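Local structure of hypothetical conserved protein (Geobacillus kaustophilus, 2YXY) at residues 17-22 with 50-55; 87-92 with 97-102. The protein is of unknown function but belongs to the DUF1811 family of the SH3 clan and joins a helical hairpin to a small antiparallel sheet. All coordinates share one frame; numbering follows the deposited sequence.

Interaction 1 (17-22 with 50-55); sequences EELQQE and AMAKAY
Leu19 reaches from helix 16-36 onto Ala52 of helix 39-54 and Tyr55 just beyond its end. The two helices form an alpha-helical hairpin, and this contact lies at its open end, away from the short turn that links them. CD2 of Leu19 rests against the CB of Ala52 at 4.1 Å. CD1 of Leu19 meets the CB of Tyr55 at 3.7 Å. It touches the base of the tyrosine, whose ring turns off from the leucine. The side chains meet as apolar groups, and the Leu19 methyls also lie against the carbonyl oxygens of Ala52 and Tyr55. Leu19 and Ala52 are both buried. With CG beside the backbone N (chi1 -74°), the isobutyl group of Leu19 extends to the facing helix. The CA atoms of Leu19 and Ala52 come within 5.9 Å. Shortened to an alanine, Leu19 would lose both methyls, which would probably open a gap over Ala52 and leave the CB of Tyr55 without its methyl neighbour. Further out, Met14 also packs on Leu19, and Ile23 packs on Ala52. Glu22 is buried nearby, its OE1 hydrogen-bonded to Tyr11 OH. Tyr55 N makes two weak hydrogen bonds, to the O of Met51 and, at 3.3 Å, to the O of Ala52.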
loop_
_atom_site.group_PDB
_atom_site.type_symbol
_atom_site.label_atom_id
_atom_site.label_comp_id
_atom_site.label_asym_id
_atom_site.label_seq_id
_atom_site.Cartn_x
_atom_site.Cartn_y
_atom_site.Cartn_z
ATOM N N GLU A 17 6.275 -12.106 11.051
ATOM C CA GLU A 17 5.214 -13.008 11.491
ATOM C C GLU A 17 3.987 -12.235 12.000
ATOM O O GLU A 17 2.852 -12.615 11.723
ATOM C CB GLU A 17 5.741 -13.925 12.588
ATOM C CG GLU A 17 5.458 -15.389 12.341
ATOM C CD GLU A 17 4.018 -15.760 12.592
ATOM O OE1 GLU A 17 3.129 -15.290 11.846
ATOM O OE2 GLU A 17 3.771 -16.526 13.548
ATOM N N GLU A 18 4.219 -11.142 12.725
ATOM C CA GLU A 18 3.130 -10.335 13.255
ATOM C C GLU A 18 2.416 -9.575 12.143
ATOM O O GLU A 18 1.197 -9.449 12.158
ATOM C CB GLU A 18 3.667 -9.378 14.331
ATOM C CG GLU A 18 4.050 -10.132 15.626
ATOM C CD GLU A 18 4.837 -9.268 16.598
ATOM O OE1 GLU A 18 4.839 -9.613 17.794
ATOM O OE2 GLU A 18 5.477 -8.267 16.175
ATOM N N LEU A 19 3.174 -9.078 11.174
ATOM C CA LEU A 19 2.567 -8.377 10.062
ATOM C C LEU A 19 1.678 -9.345 9.291
ATOM O O LEU A 19 0.556 -8.991 8.951
ATOM C CB LEU A 19 3.638 -7.782 9.142
ATOM C CG LEU A 19 4.295 -6.547 9.777
ATOM C CD1 LEU A 19 5.633 -6.221 9.060
ATOM C CD2 LEU A 19 3.307 -5.351 9.699
ATOM N N GLN A 20 2.162 -10.571 9.056
ATOM C CA GLN A 20 1.379 -11.571 8.305
ATOM C C GLN A 20 0.068 -11.937 8.996
ATOM O O GLN A 20 -0.965 -12.116 8.330
ATOM C CB GLN A 20 2.188 -12.853 8.078
ATOM C CG GLN A 20 3.312 -12.706 7.064
ATOM C CD GLN A 20 2.822 -12.760 5.624
ATOM O OE1 GLN A 20 1.877 -12.057 5.238
ATOM N NE2 GLN A 20 3.471 -13.591 4.815
ATOM N N GLN A 21 0.131 -12.084 10.321
ATOM C CA GLN A 21 -1.044 -12.395 11.125
ATOM C C GLN A 21 -2.021 -11.206 11.077
ATOM O O GLN A 21 -3.232 -11.393 11.009
ATOM C CB GLN A 21 -0.632 -12.699 12.583
ATOM C CG GLN A 21 0.312 -13.907 12.645
ATOM C CD GLN A 21 0.884 -14.202 14.017
ATOM O OE1 GLN A 21 1.462 -13.328 14.672
ATOM N NE2 GLN A 21 0.751 -15.451 14.450
ATOM N N GLU A 22 -1.497 -9.984 11.155
ATOM C CA GLU A 22 -2.367 -8.825 11.079
ATOM C C GLU A 22 -3.052 -8.848 9.685
ATOM O O GLU A 22 -4.260 -8.686 9.565
ATOM C CB GLU A 22 -1.552 -7.549 11.258
ATOM C CG GLU A 22 -2.331 -6.269 10.951
ATOM C CD GLU A 22 -3.266 -5.859 12.079
ATOM O OE1 GLU A 22 -3.849 -4.744 11.997
ATOM O OE2 GLU A 22 -3.413 -6.650 13.038
ATOM N N ALA A 50 -2.556 -2.766 2.768
ATOM C CA ALA A 50 -1.489 -2.206 1.947
ATOM C C ALA A 50 -0.346 -1.717 2.855
ATOM O O ALA A 50 0.844 -1.918 2.555
ATOM C CB ALA A 50 -2.033 -1.030 1.110
ATOM N N MET A 51 -0.704 -1.064 3.956
ATOM C CA MET A 51 0.319 -0.555 4.869
ATOM C C MET A 51 1.095 -1.684 5.503
ATOM O O MET A 51 2.316 -1.627 5.561
ATOM C CB MET A 51 -0.303 0.327 5.956
ATOM C CG MET A 51 -0.690 1.698 5.468
ATOM S SD MET A 51 0.693 2.595 4.702
ATOM C CE MET A 51 1.845 2.689 6.018
ATOM N N ALA A 52 0.398 -2.708 5.991
ATOM C CA ALA A 52 1.114 -3.811 6.594
ATOM C C ALA A 52 2.036 -4.472 5.549
ATOM O O ALA A 52 3.159 -4.858 5.872
ATOM C CB ALA A 52 0.140 -4.830 7.173
ATOM N N LYS A 53 1.567 -4.608 4.309
ATOM C CA LYS A 53 2.398 -5.206 3.264
ATOM C C LYS A 53 3.667 -4.388 2.992
ATOM O O LYS A 53 4.734 -4.956 2.798
ATOM C CB LYS A 53 1.602 -5.359 1.963
ATOM C CG LYS A 53 0.597 -6.521 1.987
ATOM C CD LYS A 53 -0.155 -6.593 0.644
ATOM C CE LYS A 53 -1.046 -7.812 0.568
ATOM N NZ LYS A 53 -2.008 -7.648 -0.584
ATOM N N ALA A 54 3.541 -3.065 3.026
ATOM C CA ALA A 54 4.657 -2.177 2.775
ATOM C C ALA A 54 5.831 -2.414 3.720
ATOM O O ALA A 54 6.990 -2.242 3.333
ATOM C CB ALA A 54 4.203 -0.731 2.889
ATOM N N TYR A 55 5.520 -2.773 4.962
ATOM C CA TYR A 55 6.547 -3.038 5.948
ATOM C C TYR A 55 7.240 -4.387 5.751
ATOM O O TYR A 55 8.110 -4.738 6.535
ATOM C CB TYR A 55 5.961 -2.948 7.363
ATOM C CG TYR A 55 5.838 -1.517 7.807
ATOM C CD1 TYR A 55 4.605 -0.847 7.765
ATOM C CD2 TYR A 55 6.969 -0.804 8.197
ATOM C CE1 TYR A 55 4.510 0.510 8.101
ATOM C CE2 TYR A 55 6.884 0.552 8.530
ATOM C CZ TYR A 55 5.648 1.196 8.475
ATOM O OH TYR A 55 5.574 2.526 8.775
#

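Interaction 2 (87-92 with 97-102); sequences FAWGWR and GEEEAL
Ala88 and Leu102 exchange two backbone hydrogen bonds, N of Ala88 to O of Leu102 and N of Leu102 to O of Ala88, each 2.8 Å. They belong to strands 87-92 and 100-103, an antiparallel beta hairpin at one edge of the four-stranded sheet. Gly90 and Glu100 form the next hydrogen-bonded pair. N of Gly90 gives to O of Glu100 at 3.0 Å. N of Glu100 gives to O of Gly90 at 2.8 Å, more bent at the hydrogen (135°) than the other three. Trp89 and Ala101 are the non-hydrogen-bonded pair between them.

The main apolar contact sits on the face that carries Trp89 and Ala101. The CB of Ala101 stands 3.5 Å from the centroid of the six-membered ring of Trp89, almost on the ring normal, a CH-pi contact. CG of Trp89 lies beside its backbone N (chi1 -63°), and this lays the indole over the methyl. Tyr82 of strand 76-84 stacks with the same tryptophan. The carboxylate of Glu99 lies obliquely to the indole, and its OE1 forms a salt bridge with Arg81.

Glu100 points to the face of Ala88 and Leu102, and its carboxylate meets Arg92. They form a salt bridge, Arg92 NE to Glu100 OE2 at 3.3 Å, with long, weak hydrogen bonds. Their flat groups are nearly coplanar, 26° apart. Both chains are extended. One water fastens the end of the ladder: it accepts from N of Arg92 and donates to OE2 of Glu100 and, at 2.6 Å, to O of Glu98.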
loop_
_atom_site.group_PDB
_atom_site.type_symbol
_atom_site.label_atom_id
_atom_site.label_comp_id
_atom_site.label_asym_id
_atom_site.label_seq_id
_atom_site.Cartn_x
_atom_site.Cartn_y
_atom_site.Cartn_z
ATOM N N PHE A 87 6.915 4.888 2.192
ATOM C CA PHE A 87 6.159 5.724 1.270
ATOM C C PHE A 87 6.941 6.264 0.063
ATOM O O PHE A 87 8.135 6.587 0.132
ATOM C CB PHE A 87 5.565 6.926 2.013
ATOM C CG PHE A 87 4.460 6.571 2.963
ATOM C CD1 PHE A 87 3.162 6.349 2.496
ATOM C CD2 PHE A 87 4.716 6.449 4.319
ATOM C CE1 PHE A 87 2.132 6.001 3.381
ATOM C CE2 PHE A 87 3.697 6.101 5.213
ATOM C CZ PHE A 87 2.406 5.878 4.749
ATOM N N ALA A 88 6.237 6.354 -1.051
ATOM C CA ALA A 88 6.811 6.890 -2.266
ATOM C C ALA A 88 5.980 8.126 -2.513
ATOM O O ALA A 88 4.762 8.037 -2.601
ATOM C CB ALA A 88 6.643 5.903 -3.414
ATOM N N TRP A 89 6.621 9.286 -2.559
ATOM C CA TRP A 89 5.902 10.520 -2.846
ATOM C C TRP A 89 6.104 10.759 -4.337
ATOM O O TRP A 89 7.223 10.663 -4.843
ATOM C CB TRP A 89 6.493 11.677 -2.063
ATOM C CG TRP A 89 6.372 11.503 -0.604
ATOM C CD1 TRP A 89 7.135 10.703 0.203
ATOM C CD2 TRP A 89 5.420 12.136 0.238
ATOM N NE1 TRP A 89 6.710 10.808 1.503
ATOM C CE2 TRP A 89 5.656 11.686 1.552
ATOM C CE3 TRP A 89 4.383 13.047 0.010
ATOM C CZ2 TRP A 89 4.900 12.115 2.635
ATOM C CZ3 TRP A 89 3.626 13.474 1.086
ATOM C CH2 TRP A 89 3.889 13.008 2.386
ATOM N N GLY A 90 5.021 11.069 -5.029
ATOM C CA GLY A 90 5.093 11.287 -6.462
ATOM C C GLY A 90 3.712 11.612 -6.984
ATOM O O GLY A 90 2.896 12.186 -6.264
ATOM N N TRP A 91 3.427 11.234 -8.223
ATOM C CA TRP A 91 2.120 11.529 -8.797
ATOM C C TRP A 91 1.709 10.542 -9.876
ATOM O O TRP A 91 2.560 9.962 -10.560
ATOM C CB TRP A 91 2.126 12.956 -9.356
ATOM C CG TRP A 91 3.436 13.318 -9.989
ATOM C CD1 TRP A 91 3.954 12.806 -11.143
ATOM C CD2 TRP A 91 4.441 14.190 -9.451
ATOM N NE1 TRP A 91 5.222 13.295 -11.356
ATOM C CE2 TRP A 91 5.547 14.150 -10.333
ATOM C CE3 TRP A 91 4.518 15.006 -8.308
ATOM C CZ2 TRP A 91 6.721 14.887 -10.106
ATOM C CZ3 TRP A 91 5.688 15.740 -8.083
ATOM C CH2 TRP A 91 6.771 15.675 -8.981
ATOM N N ARG A 92 0.400 10.340 -10.013
ATOM C CA ARG A 92 -0.130 9.434 -11.024
ATOM C C ARG A 92 -0.091 10.163 -12.358
ATOM O O ARG A 92 -0.492 11.315 -12.441
ATOM C CB ARG A 92 -1.575 9.053 -10.702
ATOM C CG ARG A 92 -1.743 8.303 -9.389
ATOM C CD ARG A 92 -3.202 8.350 -8.925
ATOM N NE ARG A 92 -3.416 7.692 -7.635
ATOM C CZ ARG A 92 -3.755 6.413 -7.485
ATOM N NH1 ARG A 92 -3.929 5.905 -6.267
ATOM N NH2 ARG A 92 -3.935 5.641 -8.548
ATOM N N GLY A 97 -1.429 16.527 -11.569
ATOM C CA GLY A 97 -0.030 16.545 -11.165
ATOM C C GLY A 97 0.188 16.701 -9.670
ATOM O O GLY A 97 1.320 16.868 -9.209
ATOM N N GLU A 98 -0.905 16.636 -8.917
ATOM C CA GLU A 98 -0.883 16.775 -7.464
ATOM C C GLU A 98 -0.011 15.706 -6.796
ATOM O O GLU A 98 -0.161 14.516 -7.076
ATOM C CB GLU A 98 -2.317 16.675 -6.939
ATOM C CG GLU A 98 -2.507 17.145 -5.518
ATOM C CD GLU A 98 -2.082 18.584 -5.335
ATOM O OE1 GLU A 98 -2.401 19.447 -6.158
ATOM O OE2 GLU A 98 -1.367 18.857 -4.249
ATOM N N GLU A 99 0.893 16.117 -5.908
ATOM C CA GLU A 99 1.745 15.141 -5.239
ATOM C C GLU A 99 0.900 14.270 -4.320
ATOM O O GLU A 99 -0.159 14.694 -3.838
ATOM C CB GLU A 99 2.854 15.809 -4.428
ATOM C CG GLU A 99 4.050 14.885 -4.247
ATOM C CD GLU A 99 5.070 15.401 -3.263
ATOM O OE1 GLU A 99 6.197 14.864 -3.252
ATOM O OE2 GLU A 99 4.749 16.329 -2.494
ATOM N N GLU A 100 1.380 13.056 -4.069
ATOM C CA GLU A 100 0.649 12.111 -3.242
ATOM C C GLU A 100 1.603 11.070 -2.659
ATOM O O GLU A 100 2.564 10.679 -3.315
ATOM C CB GLU A 100 -0.412 11.455 -4.127
ATOM C CG GLU A 100 -1.048 10.198 -3.623
ATOM C CD GLU A 100 -1.857 9.517 -4.707
ATOM O OE1 GLU A 100 -2.514 8.494 -4.416
ATOM O OE2 GLU A 100 -1.830 10.007 -5.860
ATOM N N ALA A 101 1.337 10.634 -1.426
ATOM C CA ALA A 101 2.168 9.626 -0.760
ATOM C C ALA A 101 1.513 8.256 -0.923
ATOM O O ALA A 101 0.374 8.044 -0.514
ATOM C CB ALA A 101 2.327 9.962 0.725
ATOM N N LEU A 102 2.244 7.321 -1.506
ATOM C CA LEU A 102 1.712 5.992 -1.750
ATOM C C LEU A 102 2.585 4.944 -1.087
ATOM O O LEU A 102 3.808 5.030 -1.165
ATOM C CB LEU A 102 1.667 5.743 -3.259
ATOM C CG LEU A 102 0.441 5.096 -3.904
ATOM C CD1 LEU A 102 -0.826 5.866 -3.525
ATOM C CD2 LEU A 102 0.621 5.087 -5.420
HETATM O O HOH W 1 -0.982 12.268 -7.958
#

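Overall arrangement
Interaction 1 comes first along the chain and closes before interaction 2 opens. Their centres are about 22 Å apart, on opposite sides of the chain's centre. Interaction 1 joins helices 16-36 and 39-54. Interaction 2 joins the last two strands of the sheet, whose order across is 67-70, 76-84, 87-92, 100-103. Each thus ties together neighbours in sequence, one in the helical part and one in the sheet. The two parts still meet: CE of Met51 lies 3.5 Å from CZ of Phe87. Ala50 O is also hydrogen-bonded to Ser105 OG, just past the last strand. Through helix 39-54 the helical hairpin packs against the sheet region in one compact alpha and beta protein.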